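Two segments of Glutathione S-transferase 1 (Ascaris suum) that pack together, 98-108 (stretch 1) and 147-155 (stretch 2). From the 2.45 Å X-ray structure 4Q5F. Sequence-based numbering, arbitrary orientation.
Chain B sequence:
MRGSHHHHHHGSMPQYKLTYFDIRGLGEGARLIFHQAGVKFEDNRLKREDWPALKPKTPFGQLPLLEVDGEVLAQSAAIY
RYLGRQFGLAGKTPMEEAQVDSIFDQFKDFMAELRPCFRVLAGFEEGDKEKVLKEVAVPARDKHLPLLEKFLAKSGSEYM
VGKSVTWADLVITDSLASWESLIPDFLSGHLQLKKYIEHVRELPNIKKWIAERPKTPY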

# COMPACT_ATOMS: atom_id res chain seq x y z
N ALA B 98 11.19 -7.30 -1.19
CA ALA B 98 10.99 -5.86 -1.16
C ALA B 98 10.73 -5.32 -2.56
O ALA B 98 9.87 -4.46 -2.75
CB ALA B 98 12.20 -5.18 -0.54
N GLN B 99 11.47 -5.83 -3.54
CA GLN B 99 11.28 -5.42 -4.93
C GLN B 99 9.89 -5.80 -5.41
O GLN B 99 9.27 -5.08 -6.20
CB GLN B 99 12.34 -6.05 -5.83
CG GLN B 99 13.76 -5.53 -5.59
CD GLN B 99 13.91 -4.06 -5.90
OE1 GLN B 99 13.15 -3.49 -6.69
NE2 GLN B 99 14.90 -3.42 -5.28
N VAL B 100 9.39 -6.95 -4.94
CA VAL B 100 8.02 -7.36 -5.25
C VAL B 100 7.05 -6.36 -4.64
O VAL B 100 6.12 -5.91 -5.31
CB VAL B 100 7.73 -8.79 -4.72
CG1 VAL B 100 6.23 -9.15 -4.86
CG2 VAL B 100 8.62 -9.82 -5.42
N ASP B 101 7.26 -6.01 -3.37
CA ASP B 101 6.44 -5.01 -2.71
C ASP B 101 6.49 -3.69 -3.46
O ASP B 101 5.49 -2.99 -3.60
CB ASP B 101 6.91 -4.79 -1.27
CG ASP B 101 6.62 -5.96 -0.36
OD1 ASP B 101 5.89 -6.88 -0.79
OD2 ASP B 101 7.10 -5.95 0.79
N SER B 102 7.68 -3.35 -3.95
CA SER B 102 7.92 -2.06 -4.58
C SER B 102 7.10 -1.91 -5.86
O SER B 102 6.41 -0.90 -6.04
CB SER B 102 9.40 -1.89 -4.90
OG SER B 102 9.69 -0.56 -5.30
N ILE B 103 7.15 -2.90 -6.73
CA ILE B 103 6.46 -2.80 -8.01
C ILE B 103 4.94 -2.81 -7.82
O ILE B 103 4.21 -2.18 -8.58
CB ILE B 103 6.88 -3.92 -8.99
CG1 ILE B 103 6.23 -3.72 -10.37
CG2 ILE B 103 6.53 -5.29 -8.44
CD1 ILE B 103 6.62 -2.42 -11.06
N PHE B 104 4.46 -3.53 -6.81
CA PHE B 104 3.03 -3.59 -6.56
C PHE B 104 2.52 -2.27 -5.99
O PHE B 104 1.39 -1.86 -6.28
CB PHE B 104 2.65 -4.74 -5.63
CG PHE B 104 1.17 -4.90 -5.45
CD1 PHE B 104 0.41 -5.47 -6.46
CD2 PHE B 104 0.54 -4.48 -4.30
CE1 PHE B 104 -0.96 -5.61 -6.31
CE2 PHE B 104 -0.83 -4.63 -4.14
CZ PHE B 104 -1.58 -5.19 -5.15
N ASP B 105 3.34 -1.61 -5.18
CA ASP B 105 2.98 -0.30 -4.64
C ASP B 105 2.87 0.73 -5.77
O ASP B 105 2.03 1.63 -5.71
CB ASP B 105 4.02 0.18 -3.62
CG ASP B 105 3.79 -0.40 -2.23
OD1 ASP B 105 2.78 -1.10 -2.02
OD2 ASP B 105 4.63 -0.14 -1.34
N GLN B 106 3.72 0.60 -6.78
CA GLN B 106 3.65 1.50 -7.93
C GLN B 106 2.38 1.21 -8.73
O GLN B 106 1.72 2.12 -9.22
CB GLN B 106 4.88 1.35 -8.82
CG GLN B 106 4.91 2.32 -10.00
CD GLN B 106 4.91 3.78 -9.55
OE1 GLN B 106 5.40 4.11 -8.47
NE2 GLN B 106 4.37 4.65 -10.39
N PHE B 107 2.06 -0.08 -8.85
CA PHE B 107 0.81 -0.49 -9.48
C PHE B 107 -0.37 0.06 -8.69
O PHE B 107 -1.38 0.46 -9.26
CB PHE B 107 0.74 -2.01 -9.56
CG PHE B 107 -0.66 -2.54 -9.73
CD1 PHE B 107 -1.28 -2.51 -10.97
CD2 PHE B 107 -1.35 -3.06 -8.65
CE1 PHE B 107 -2.56 -3.00 -11.13
CE2 PHE B 107 -2.63 -3.55 -8.80
CZ PHE B 107 -3.24 -3.52 -10.04
N LYS B 108 -0.23 0.08 -7.37
CA LYS B 108 -1.26 0.63 -6.50
C LYS B 108 -1.45 2.13 -6.73
O LYS B 108 -2.58 2.61 -6.74
CB LYS B 108 -0.92 0.36 -5.03
CG LYS B 108 -1.57 -0.89 -4.45
CD LYS B 108 -1.00 -1.23 -3.07
CE LYS B 108 -2.05 -1.10 -1.97
NZ LYS B 108 -1.44 -1.28 -0.62
N LEU B 147 6.50 3.02 -16.71
CA LEU B 147 7.23 2.75 -15.48
C LEU B 147 7.16 1.26 -15.11
O LEU B 147 8.14 0.69 -14.64
CB LEU B 147 6.70 3.61 -14.33
CG LEU B 147 6.82 5.12 -14.55
CD1 LEU B 147 6.08 5.89 -13.47
CD2 LEU B 147 8.27 5.55 -14.61
N LEU B 148 6.00 0.64 -15.33
CA LEU B 148 5.85 -0.79 -15.09
C LEU B 148 6.66 -1.58 -16.11
O LEU B 148 7.27 -2.61 -15.78
CB LEU B 148 4.38 -1.21 -15.17
CG LEU B 148 3.41 -0.66 -14.12
CD1 LEU B 148 2.04 -1.30 -14.30
CD2 LEU B 148 3.92 -0.88 -12.70
N GLU B 149 6.67 -1.10 -17.35
CA GLU B 149 7.37 -1.77 -18.44
C GLU B 149 8.88 -1.63 -18.27
O GLU B 149 9.63 -2.55 -18.57
CB GLU B 149 6.92 -1.18 -19.78
CG GLU B 149 6.90 -2.18 -20.93
CD GLU B 149 6.19 -1.62 -22.15
OE1 GLU B 149 6.13 -0.38 -22.28
OE2 GLU B 149 5.69 -2.42 -22.97
N LYS B 150 9.31 -0.46 -17.80
CA LYS B 150 10.72 -0.21 -17.51
C LYS B 150 11.22 -1.21 -16.47
O LYS B 150 12.25 -1.85 -16.65
CB LYS B 150 10.90 1.21 -16.98
CG LYS B 150 12.22 1.46 -16.26
CD LYS B 150 12.39 2.92 -15.88
CE LYS B 150 13.61 3.13 -15.00
NZ LYS B 150 13.96 4.57 -14.85
N PHE B 151 10.47 -1.32 -15.38
CA PHE B 151 10.80 -2.22 -14.28
C PHE B 151 10.86 -3.66 -14.78
O PHE B 151 11.75 -4.42 -14.40
CB PHE B 151 9.74 -2.10 -13.19
CG PHE B 151 10.15 -2.68 -11.87
CD1 PHE B 151 9.96 -4.03 -11.60
CD2 PHE B 151 10.71 -1.88 -10.89
CE1 PHE B 151 10.33 -4.56 -10.39
CE2 PHE B 151 11.08 -2.41 -9.67
CZ PHE B 151 10.89 -3.75 -9.42
N LEU B 152 9.90 -4.02 -15.63
CA LEU B 152 9.83 -5.36 -16.19
C LEU B 152 11.06 -5.68 -17.02
O LEU B 152 11.45 -6.84 -17.16
CB LEU B 152 8.57 -5.49 -17.05
CG LEU B 152 8.37 -6.81 -17.80
CD1 LEU B 152 8.36 -7.99 -16.84
CD2 LEU B 152 7.08 -6.76 -18.60
N ALA B 153 11.68 -4.64 -17.58
CA ALA B 153 12.84 -4.81 -18.44
C ALA B 153 14.13 -4.98 -17.64
O ALA B 153 15.13 -5.46 -18.18
CB ALA B 153 12.97 -3.63 -19.40
N LYS B 154 14.12 -4.57 -16.37
CA LYS B 154 15.25 -4.84 -15.48
C LYS B 154 15.52 -6.33 -15.51
O LYS B 154 16.65 -6.77 -15.68
CB LYS B 154 14.94 -4.49 -14.03
CG LYS B 154 14.48 -3.08 -13.72
CD LYS B 154 13.94 -3.01 -12.28
CE LYS B 154 14.98 -3.44 -11.24
NZ LYS B 154 14.40 -3.63 -9.88
N SER B 155 14.45 -7.09 -15.32
CA SER B 155 14.53 -8.51 -15.08
C SER B 155 15.16 -9.24 -16.26
O SER B 155 16.15 -9.95 -16.10
CB SER B 155 13.13 -9.08 -14.80
OG SER B 155 12.39 -9.26 -16.00

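The Phe151 ring is met in two ways by the facing helix: the methyl Ile103 CD1 lies over one of its faces, and the amide oxygen Gln99 OE1 lies at its edge. No hydrogen bond crosses between the two helices, even though glutamine and lysine sit at their interface. The closest polar approach, Gln99 OE1 to Lys154 NZ at 3.4 Å, has too poor an angle to count as a hydrogen bond. The contacts across the pair are mostly apolar or van der Waals, and the first rule to read here is that polar residues can take part in such a contact without bonding across it.

The backbones set the frame. Residues 98-108 and 147-155 are both helical, and their N-to-C directions differ by 164°, so they run nearly antiparallel. The axes approach to 10.8 Å, a spacing that leaves room for side chains of good size between them. The CA atoms nearest each other across the pair are those of Ile103 and Leu148, 7.4 Å apart. Within each helix the backbone amides are spent on their own carbonyls: Ile103 N donates to Gln99 O at 3.1 Å and Phe107 N to Ile103 O at 3.0 Å, while across the way Phe151 N donates to Leu147 O at 3.2 Å. Contact is made chiefly by side chains.

Ile103 is the hub. Its CA-to-CB bond points toward the partner helix, and with chi1 in t and chi2 in p its CD1 methyl reaches two residues about one helical turn apart. Ile103 CD1 lies 3.5 Å from Leu148 CD2 and 3.6 Å from Phe151 CG. Against Phe151 it sits over the ring face, 4.0 Å from Ile103 CD1 to the centroid of the Phe151 ring and 27° off the normal, a CH-pi contact in which a weakly polarized methyl meets the pi cloud. Leu148 arrives differently: its CA-to-CB bond points sideways, but the end of the side chain comes nearer, bringing Leu148 CD2 to Ile103 and also to 4.3 Å from the backbone N of Phe107. A residue on the flank can thus still fill the middle if its rotamer carries a methyl inward.

Around this hub, the long side chains of Gln99 and Gln106 extend the packing along the helix. Gln106 lays its aliphatic part beside Leu148, with Gln106 CG 4.3 Å from Leu148 CD2, and Gln106 NE2 comes within 3.7 Å of Leu147 CD1, a van der Waals contact. Gln99 OE1 lies near the plane of the Phe151 ring, 3.6 Å from Phe151 CZ, where the ring's slightly positive hydrogens suit a carbonyl oxygen better than the electron-rich face would. The amide NE2 of Gln99 is hydrogen-bonded elsewhere in the structure. Lys154 points its CA-to-CB bond toward the other helix and adds a modest, solvent-exposed margin.

The contact is compact, burying 374 Å² in all, with Ile103, Leu148 and Phe151 contributing the largest shares. Its economy lies in one isoleucine methyl serving both a leucine and an aromatic ring.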